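Local coordinates for CBS domain-containing protein (Pyrococcus horikoshii, PDB 2YZI) that is of unknown function but carries two CBS domains, a module that in related proteins commonly binds adenosine nucleotides and regulates a partner, at residues V38-V43 against V51-K56. Numbering follows the deposited sequence.
Sequences VGSLVV and VGFFTK
L41 and F54 form a hydrogen-bonded pair in an antiparallel hairpin of a CBS domain, their side chains side by side on one sheet face, and the phenylalanine shows how one side chain can serve two neighbours. CG of F54 sits between its own backbone N and carbonyl carbon (chi1 72°), and the end of the side chain comes nearer the partner strand. From CB and CG outward, the CD2-CE2 side meets V43 CG2 at the ring edge, with CE2 3.9 Å from that methyl. At the tip, CZ lies 3.6 Å from L41 CD1, while L41 CB rests over one ring face, offset toward the rim. Between L41 and F54 the backbones pair in both directions: L41 N reaches F54 O at 3.0 Å and F54 N reaches L41 O at the same distance. Beyond them comes a classic beta bulge: V43 O accepts from V51 N at 2.7 Å and, on a longer bond, from G52 N at 3.3 Å. On the other sheet face, V42 CG1 touches the edge of F53 at CD1, 3.7 Å away. A29 of helix 26-35 packs on L41 and F54, implying an apolar seam between sheet and helix, while V42 bonds its backbone to L18 and V20.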
loop_
_atom_site.group_PDB
_atom_site.type_symbol
_atom_site.label_atom_id
_atom_site.label_comp_id
_atom_site.label_asym_id
_atom_site.label_seq_id
_atom_site.Cartn_x
_atom_site.Cartn_y
_atom_site.Cartn_z
ATOM N N VAL B 38 -2.740 9.023 -0.038
ATOM C CA VAL B 38 -1.367 8.670 0.320
ATOM C C VAL B 38 -1.350 7.637 1.441
ATOM O O VAL B 38 -2.225 7.634 2.312
ATOM C CB VAL B 38 -0.548 9.908 0.738
ATOM C CG1 VAL B 38 -0.381 10.835 -0.453
ATOM C CG2 VAL B 38 -1.223 10.627 1.890
ATOM N N GLY B 39 -0.360 6.748 1.406
ATOM C CA GLY B 39 -0.269 5.707 2.413
ATOM C C GLY B 39 0.546 6.070 3.638
ATOM O O GLY B 39 0.622 5.295 4.593
ATOM N N SER B 40 1.140 7.256 3.627
ATOM C CA SER B 40 1.971 7.682 4.738
ATOM C C SER B 40 1.934 9.179 4.963
ATOM O O SER B 40 1.411 9.934 4.154
ATOM C CB SER B 40 3.428 7.239 4.510
ATOM O OG SER B 40 3.976 7.827 3.342
ATOM N N LEU B 41 2.510 9.590 6.081
ATOM C CA LEU B 41 2.574 10.987 6.460
ATOM C C LEU B 41 3.819 11.223 7.304
ATOM O O LEU B 41 4.229 10.355 8.072
ATOM C CB LEU B 41 1.342 11.367 7.290
ATOM C CG LEU B 41 -0.051 11.383 6.650
ATOM C CD1 LEU B 41 -1.092 11.606 7.732
ATOM C CD2 LEU B 41 -0.136 12.492 5.602
ATOM N N VAL B 42 4.429 12.393 7.133
ATOM C CA VAL B 42 5.570 12.780 7.946
ATOM C C VAL B 42 4.945 13.699 8.982
ATOM O O VAL B 42 3.880 14.266 8.745
ATOM C CB VAL B 42 6.618 13.583 7.153
ATOM C CG1 VAL B 42 7.350 12.673 6.180
ATOM C CG2 VAL B 42 5.939 14.734 6.412
ATOM N N VAL B 43 5.592 13.841 10.126
ATOM C CA VAL B 43 5.099 14.706 11.190
ATOM C C VAL B 43 6.098 15.842 11.368
ATOM O O VAL B 43 7.296 15.601 11.516
ATOM C CB VAL B 43 4.970 13.935 12.510
ATOM C CG1 VAL B 43 4.352 14.838 13.589
ATOM C CG2 VAL B 43 4.133 12.679 12.285
ATOM N N VAL B 51 9.799 15.421 12.538
ATOM C CA VAL B 51 10.020 14.812 13.832
ATOM C C VAL B 51 9.537 13.378 13.822
ATOM O O VAL B 51 9.824 12.620 14.736
ATOM C CB VAL B 51 9.269 15.573 14.930
ATOM C CG1 VAL B 51 9.938 16.927 15.182
ATOM C CG2 VAL B 51 7.822 15.776 14.508
ATOM N N GLY B 52 8.803 13.004 12.782
ATOM C CA GLY B 52 8.301 11.649 12.716
ATOM C C GLY B 52 7.794 11.214 11.359
ATOM O O GLY B 52 7.817 11.976 10.400
ATOM N N PHE B 53 7.309 9.980 11.300
ATOM C CA PHE B 53 6.809 9.393 10.067
ATOM C C PHE B 53 5.959 8.181 10.433
ATOM O O PHE B 53 6.255 7.484 11.418
ATOM C CB PHE B 53 7.995 8.929 9.217
ATOM C CG PHE B 53 7.605 8.246 7.940
ATOM C CD1 PHE B 53 7.316 8.988 6.797
ATOM C CD2 PHE B 53 7.558 6.850 7.870
ATOM C CE1 PHE B 53 6.991 8.353 5.604
ATOM C CE2 PHE B 53 7.236 6.208 6.681
ATOM C CZ PHE B 53 6.951 6.962 5.545
ATOM N N PHE B 54 4.914 7.924 9.651
ATOM C CA PHE B 54 4.057 6.772 9.904
ATOM C C PHE B 54 3.176 6.408 8.705
ATOM O O PHE B 54 2.826 7.250 7.875
ATOM C CB PHE B 54 3.204 7.000 11.163
ATOM C CG PHE B 54 2.101 8.008 10.987
ATOM C CD1 PHE B 54 0.889 7.636 10.407
ATOM C CD2 PHE B 54 2.265 9.325 11.427
ATOM C CE1 PHE B 54 -0.148 8.564 10.271
ATOM C CE2 PHE B 54 1.236 10.262 11.296
ATOM C CZ PHE B 54 0.026 9.884 10.719
ATOM N N THR B 55 2.831 5.129 8.628
ATOM C CA THR B 55 2.019 4.610 7.533
ATOM C C THR B 55 0.646 4.178 8.008
ATOM O O THR B 55 0.320 4.291 9.184
ATOM C CB THR B 55 2.684 3.389 6.888
ATOM O OG1 THR B 55 2.708 2.313 7.833
ATOM C CG2 THR B 55 4.102 3.718 6.455
ATOM N N LYS B 56 -0.157 3.693 7.068
ATOM C CA LYS B 56 -1.492 3.209 7.373
ATOM C C LYS B 56 -1.310 1.920 8.166
ATOM O O LYS B 56 -2.068 1.618 9.089
ATOM C CB LYS B 56 -2.258 2.935 6.076
ATOM C CG LYS B 56 -2.694 4.189 5.320
ATOM C CD LYS B 56 -3.436 3.839 4.031
ATOM C CE LYS B 56 -3.929 5.090 3.298
ATOM N NZ LYS B 56 -4.617 4.790 2.000
#